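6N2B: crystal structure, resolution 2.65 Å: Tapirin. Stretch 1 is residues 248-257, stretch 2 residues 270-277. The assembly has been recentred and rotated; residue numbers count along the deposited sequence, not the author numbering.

Stretch 1, residues 248-257: LICKGPEVIV
Stretch 2 (270-277) MYIQNKLV

The two stretches run parallel as neighbouring strands, each interrupted by a short irregular segment. Strand 248-250 lies beside 270-272 (axes 4.7 Å apart, 11°); the second strands, through Val 257 and Val 277, lie 4.8 Å apart (4°). Clear strand residues lie roughly near -115/115, Leu 276 at -126/134; Glu 254 is -142/153, Lys 275 -137/144. Leu 248 pairs with Met 270, Cys 250 with Ile 272, and beyond the break Ile 256 with Val 277. Stretch 1 has one extra residue between.

Tyr 271 N donates to Leu 248 O (3.0 Å), Cys 250 N to Tyr 271 O (2.9 Å), Val 277 N to Val 255 O (2.9 Å) and Val 257 N to Val 277 O (2.8 Å).

Lys 251 (-103/7), Gln 273 (-53/-46) and Asn 274 (-123/-71) leave strand geometry. Gly 252 O and Asn 274 N are 3.9 Å apart, so water 1 links them. Asn 274 ND2 (chi1 t) donates to Pro 253 O (2.9 Å).

Leu 248 (tt), Met 270 (ttt), Ile 272 (mm), Val 255 (t) and Leu 276 (tp) share one apolar face; Ile 272 CD1 reaches Val 255 CG2 (3.8 Å). On the other, Ile 249 CG1 meets Tyr 271 CB (4.2 Å; Tyr 271 chi1 t, chi2 -76°), and Ile 256 (mm) packs CD1 on Val 277 CB (3.9 Å). Opposite charges pair Lys 275 NZ with Glu 254 OE2 (salt bridge, 3.3 Å, weak hydrogen bond).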

# COMPACT_ATOMS: atom_id res chain seq x y z
N LEU A 248 2.68 4.46 -0.50
CA LEU A 248 2.70 3.11 0.05
C LEU A 248 4.16 2.75 0.22
O LEU A 248 4.83 2.43 -0.77
CB LEU A 248 2.00 2.11 -0.86
CG LEU A 248 1.74 0.69 -0.35
CD1 LEU A 248 0.75 0.01 -1.25
CD2 LEU A 248 2.99 -0.18 -0.27
N ILE A 249 4.67 2.79 1.44
CA ILE A 249 6.07 2.47 1.72
C ILE A 249 6.15 1.13 2.43
O ILE A 249 5.56 0.95 3.51
CB ILE A 249 6.74 3.56 2.57
CG1 ILE A 249 6.81 4.88 1.80
CG2 ILE A 249 8.10 3.06 3.04
CD1 ILE A 249 7.20 6.05 2.64
N CYS A 250 6.89 0.19 1.86
CA CYS A 250 7.11 -1.09 2.50
C CYS A 250 8.60 -1.29 2.70
O CYS A 250 9.35 -1.36 1.72
CB CYS A 250 6.54 -2.25 1.70
SG CYS A 250 7.03 -3.83 2.45
N LYS A 251 9.03 -1.39 3.95
CA LYS A 251 10.45 -1.54 4.22
C LYS A 251 10.83 -2.98 4.57
O LYS A 251 11.99 -3.23 4.91
CB LYS A 251 10.87 -0.55 5.30
CG LYS A 251 10.81 0.88 4.78
CD LYS A 251 11.80 1.81 5.45
CE LYS A 251 13.22 1.72 4.90
NZ LYS A 251 14.07 2.87 5.35
N GLY A 252 9.89 -3.92 4.44
CA GLY A 252 10.17 -5.34 4.59
C GLY A 252 10.41 -6.07 3.27
O GLY A 252 10.54 -5.47 2.20
N PRO A 253 10.49 -7.41 3.34
CA PRO A 253 10.99 -8.18 2.19
C PRO A 253 10.00 -8.45 1.05
O PRO A 253 10.46 -8.76 -0.06
CB PRO A 253 11.44 -9.51 2.83
CG PRO A 253 10.73 -9.59 4.12
CD PRO A 253 10.55 -8.18 4.59
N GLU A 254 8.69 -8.40 1.26
CA GLU A 254 7.74 -8.68 0.18
C GLU A 254 6.55 -7.74 0.29
O GLU A 254 6.22 -7.27 1.38
CB GLU A 254 7.17 -10.12 0.18
CG GLU A 254 8.06 -11.25 0.73
CD GLU A 254 7.33 -12.61 0.80
OE1 GLU A 254 6.96 -13.04 1.93
OE2 GLU A 254 7.10 -13.22 -0.26
N VAL A 255 5.92 -7.49 -0.85
CA VAL A 255 4.55 -7.02 -0.93
C VAL A 255 3.86 -7.96 -1.89
O VAL A 255 4.15 -7.95 -3.08
CB VAL A 255 4.42 -5.57 -1.42
CG1 VAL A 255 2.94 -5.19 -1.52
CG2 VAL A 255 5.13 -4.62 -0.48
N ILE A 256 2.97 -8.79 -1.37
CA ILE A 256 2.32 -9.82 -2.16
C ILE A 256 0.85 -9.46 -2.28
O ILE A 256 0.13 -9.48 -1.28
CB ILE A 256 2.50 -11.21 -1.54
CG1 ILE A 256 3.97 -11.45 -1.14
CG2 ILE A 256 1.94 -12.27 -2.48
CD1 ILE A 256 4.96 -11.61 -2.29
N VAL A 257 0.41 -9.15 -3.49
CA VAL A 257 -0.99 -8.88 -3.76
C VAL A 257 -1.58 -10.12 -4.43
O VAL A 257 -1.20 -10.46 -5.55
CB VAL A 257 -1.15 -7.63 -4.65
CG1 VAL A 257 -2.61 -7.45 -5.06
CG2 VAL A 257 -0.62 -6.40 -3.92
N MET A 270 5.41 4.91 -4.35
CA MET A 270 5.33 3.53 -3.89
C MET A 270 6.75 3.00 -3.76
O MET A 270 7.41 2.74 -4.77
CB MET A 270 4.50 2.68 -4.85
CG MET A 270 4.26 1.26 -4.38
SD MET A 270 3.21 0.42 -5.58
CE MET A 270 2.59 -0.92 -4.57
N TYR A 271 7.22 2.88 -2.53
CA TYR A 271 8.56 2.38 -2.25
C TYR A 271 8.46 0.91 -1.86
O TYR A 271 7.79 0.57 -0.88
CB TYR A 271 9.23 3.21 -1.14
CG TYR A 271 10.63 2.76 -0.76
CD1 TYR A 271 10.83 1.62 0.02
CD2 TYR A 271 11.76 3.47 -1.18
CE1 TYR A 271 12.11 1.19 0.37
CE2 TYR A 271 13.04 3.06 -0.83
CZ TYR A 271 13.21 1.92 -0.05
OH TYR A 271 14.46 1.48 0.32
N ILE A 272 9.15 0.06 -2.60
CA ILE A 272 9.16 -1.37 -2.34
C ILE A 272 10.60 -1.76 -2.03
O ILE A 272 11.43 -1.88 -2.94
CB ILE A 272 8.61 -2.16 -3.52
CG1 ILE A 272 7.21 -1.65 -3.87
CG2 ILE A 272 8.63 -3.65 -3.21
CD1 ILE A 272 6.19 -1.76 -2.75
N GLN A 273 10.89 -1.98 -0.75
CA GLN A 273 12.26 -2.25 -0.30
C GLN A 273 12.91 -3.40 -1.07
O GLN A 273 14.07 -3.30 -1.49
CB GLN A 273 12.26 -2.55 1.20
CG GLN A 273 13.54 -3.17 1.72
CD GLN A 273 14.64 -2.14 1.85
OE1 GLN A 273 14.37 -0.95 2.02
NE2 GLN A 273 15.88 -2.60 1.77
N ASN A 274 12.20 -4.52 -1.24
CA ASN A 274 12.78 -5.67 -1.94
C ASN A 274 11.96 -6.10 -3.15
O ASN A 274 12.42 -5.91 -4.29
CB ASN A 274 12.98 -6.83 -0.98
CG ASN A 274 13.55 -8.06 -1.66
OD1 ASN A 274 14.67 -8.02 -2.20
ND2 ASN A 274 12.78 -9.15 -1.68
N LYS A 275 10.78 -6.69 -2.96
CA LYS A 275 10.04 -7.32 -4.05
C LYS A 275 8.55 -6.98 -3.97
O LYS A 275 7.98 -6.84 -2.88
CB LYS A 275 10.27 -8.86 -4.02
CG LYS A 275 9.03 -9.75 -4.08
CD LYS A 275 9.39 -11.25 -3.99
CE LYS A 275 9.41 -11.76 -2.54
NZ LYS A 275 9.58 -13.25 -2.44
N LEU A 276 7.92 -6.81 -5.14
CA LEU A 276 6.48 -6.61 -5.27
C LEU A 276 5.93 -7.66 -6.24
O LEU A 276 6.52 -7.89 -7.29
CB LEU A 276 6.14 -5.20 -5.76
CG LEU A 276 4.73 -4.87 -6.25
CD1 LEU A 276 3.69 -5.22 -5.18
CD2 LEU A 276 4.62 -3.40 -6.63
N VAL A 277 4.84 -8.30 -5.87
CA VAL A 277 4.31 -9.39 -6.68
C VAL A 277 2.79 -9.26 -6.74
O VAL A 277 2.12 -9.37 -5.71
CB VAL A 277 4.69 -10.78 -6.13
CG1 VAL A 277 4.19 -11.87 -7.04
CG2 VAL A 277 6.19 -10.89 -5.98
O HOH W 1 9.75 -5.49 -0.51